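Long-range contact in nucleoprotein (Sendai virus, PDB 6M7D), which coats the viral RNA genome as a helical nucleocapsid, one subunit per six nucleotides, protecting it from nucleases and presenting it as template for transcription and replication: residues Trp333-Gly338 with Phe362-Ala367. Residues are numbered along the deposited sequence; the frame is centred on the assembly and turned at random.
Sequences WSYAMG and FLLGQA
Segments 333-338 and 362-367, on helices 330-343 and 359-370, run in broadly the same direction; their axes cross at -38° and approach to 6.4 Å, so close that backbone meets backbone. G338 and G365 face each other at the crossing, CA to CA 4.3 Å; with no side chain on either residue, the two backbones touch directly. The approach brings CA-H groups onto carbonyl oxygens in both directions: F362 CA lies 3.2 Å from S334 O, G365 CA 3.5 Å from Y335 O, and G338 CA donates in return to F362 O. S334 O also accepts the helical bond from G338 N.

Two aromatic side chains, one from each helix, extend along the partner. F362, with CG anti to its backbone N (chi1 -174°), brings its ring beside S334, M337 and G338: S334 O sits at the ring edge, in plane, CD1 comes to 3.4 Å from G338 N, and CE1 touches M337 CB at 3.9 Å. Q366 CD lies over one face of this ring, offset toward the rim; its CG rests on G338 CA and O, while its extended end sends NE2 to H409 O. Y335, also with CG anti to N (chi1 168°), reaches across to G365, CD1 to CA 3.5 Å, and brushes L364 CD2. S334 turns OG back to P330 O and to D358 N, tying the helix to the residue just before helix 359-370.

The RNA-binding residues Y350 and Y356 lie on the connection between the helices, Y350 near M337 and the Y356 ring against W333. Joining two successive helices beside the RNA site, this close, right-handed parallel crossing has the features of a GASright-type helix pair, with S334 and G338 as its small-xxx-small residues.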
loop_
_atom_site.group_PDB
_atom_site.type_symbol
_atom_site.label_atom_id
_atom_site.label_comp_id
_atom_site.label_asym_id
_atom_site.label_seq_id
_atom_site.Cartn_x
_atom_site.Cartn_y
_atom_site.Cartn_z
ATOM N N TRP A 333 -12.625 18.206 -7.252
ATOM C CA TRP A 333 -12.629 17.135 -6.268
ATOM C C TRP A 333 -13.960 17.052 -5.537
ATOM O O TRP A 333 -14.461 15.958 -5.295
ATOM C CB TRP A 333 -11.494 17.319 -5.271
ATOM C CG TRP A 333 -11.550 16.340 -4.149
ATOM C CD1 TRP A 333 -11.153 15.049 -4.181
ATOM C CD2 TRP A 333 -12.055 16.571 -2.835
ATOM N NE1 TRP A 333 -11.363 14.457 -2.969
ATOM C CE2 TRP A 333 -11.916 15.375 -2.122
ATOM C CE3 TRP A 333 -12.604 17.678 -2.189
ATOM C CZ2 TRP A 333 -12.309 15.248 -0.800
ATOM C CZ3 TRP A 333 -12.988 17.551 -0.881
ATOM C CH2 TRP A 333 -12.842 16.345 -0.199
ATOM N N SER A 334 -14.537 18.191 -5.160
ATOM C CA SER A 334 -15.816 18.186 -4.459
ATOM C C SER A 334 -16.929 17.700 -5.363
ATOM O O SER A 334 -17.806 16.941 -4.935
ATOM C CB SER A 334 -16.129 19.582 -3.940
ATOM O OG SER A 334 -14.986 20.178 -3.376
ATOM N N TYR A 335 -16.903 18.122 -6.621
ATOM C CA TYR A 335 -17.849 17.610 -7.593
ATOM C C TYR A 335 -17.738 16.101 -7.712
ATOM O O TYR A 335 -18.738 15.381 -7.613
ATOM C CB TYR A 335 -17.606 18.287 -8.934
ATOM C CG TYR A 335 -18.330 17.639 -10.065
ATOM C CD1 TYR A 335 -19.689 17.811 -10.225
ATOM C CD2 TYR A 335 -17.658 16.835 -10.966
ATOM C CE1 TYR A 335 -20.350 17.207 -11.241
ATOM C CE2 TYR A 335 -18.313 16.231 -11.990
ATOM C CZ TYR A 335 -19.656 16.422 -12.131
ATOM O OH TYR A 335 -20.306 15.814 -13.170
ATOM N N ALA A 336 -16.520 15.604 -7.922
ATOM C CA ALA A 336 -16.295 14.175 -8.047
ATOM C C ALA A 336 -16.660 13.429 -6.778
ATOM O O ALA A 336 -17.088 12.282 -6.845
ATOM C CB ALA A 336 -14.840 13.922 -8.411
ATOM N N MET A 337 -16.511 14.059 -5.618
ATOM C CA MET A 337 -16.866 13.408 -4.367
ATOM C C MET A 337 -18.369 13.282 -4.225
ATOM O O MET A 337 -18.863 12.279 -3.708
ATOM C CB MET A 337 -16.284 14.176 -3.184
ATOM C CG MET A 337 -14.849 13.849 -2.865
ATOM S SD MET A 337 -14.423 12.110 -3.005
ATOM C CE MET A 337 -13.458 12.102 -4.507
ATOM N N GLY A 338 -19.114 14.288 -4.679
ATOM C CA GLY A 338 -20.559 14.151 -4.721
ATOM C C GLY A 338 -21.001 13.061 -5.674
ATOM O O GLY A 338 -21.841 12.216 -5.337
ATOM N N PHE A 362 -19.915 19.898 -4.318
ATOM C CA PHE A 362 -20.284 18.610 -3.750
ATOM C C PHE A 362 -21.753 18.299 -4.001
ATOM O O PHE A 362 -22.103 17.230 -4.519
ATOM C CB PHE A 362 -19.975 18.628 -2.256
ATOM C CG PHE A 362 -20.171 17.317 -1.574
ATOM C CD1 PHE A 362 -19.435 16.213 -1.943
ATOM C CD2 PHE A 362 -21.075 17.192 -0.545
ATOM C CE1 PHE A 362 -19.610 15.015 -1.311
ATOM C CE2 PHE A 362 -21.246 15.994 0.085
ATOM C CZ PHE A 362 -20.513 14.904 -0.301
ATOM N N LEU A 363 -22.630 19.239 -3.647
ATOM C CA LEU A 363 -24.055 19.042 -3.845
ATOM C C LEU A 363 -24.418 19.002 -5.316
ATOM O O LEU A 363 -25.354 18.298 -5.695
ATOM C CB LEU A 363 -24.833 20.140 -3.132
ATOM C CG LEU A 363 -24.717 20.110 -1.616
ATOM C CD1 LEU A 363 -25.618 21.145 -1.015
ATOM C CD2 LEU A 363 -25.041 18.737 -1.094
ATOM N N LEU A 364 -23.680 19.717 -6.162
ATOM C CA LEU A 364 -23.919 19.643 -7.592
ATOM C C LEU A 364 -23.543 18.283 -8.147
ATOM O O LEU A 364 -24.232 17.755 -9.024
ATOM C CB LEU A 364 -23.137 20.732 -8.308
ATOM C CG LEU A 364 -23.301 20.664 -9.815
ATOM C CD1 LEU A 364 -24.687 21.134 -10.200
ATOM C CD2 LEU A 364 -22.241 21.473 -10.486
ATOM N N GLY A 365 -22.435 17.715 -7.678
ATOM C CA GLY A 365 -22.093 16.367 -8.077
ATOM C C GLY A 365 -23.153 15.374 -7.664
ATOM O O GLY A 365 -23.522 14.490 -8.437
ATOM N N GLN A 366 -23.663 15.511 -6.444
ATOM C CA GLN A 366 -24.745 14.639 -6.003
ATOM C C GLN A 366 -25.998 14.838 -6.840
ATOM O O GLN A 366 -26.733 13.886 -7.105
ATOM C CB GLN A 366 -25.059 14.887 -4.540
ATOM C CG GLN A 366 -23.977 14.488 -3.613
ATOM C CD GLN A 366 -24.319 14.822 -2.214
ATOM O OE1 GLN A 366 -25.105 15.716 -1.952
ATOM N NE2 GLN A 366 -23.746 14.086 -1.291
ATOM N N ALA A 367 -26.263 16.075 -7.255
ATOM C CA ALA A 367 -27.470 16.372 -8.011
ATOM C C ALA A 367 -27.397 15.804 -9.420
ATOM O O ALA A 367 -28.353 15.190 -9.899
ATOM C CB ALA A 367 -27.694 17.880 -8.049
#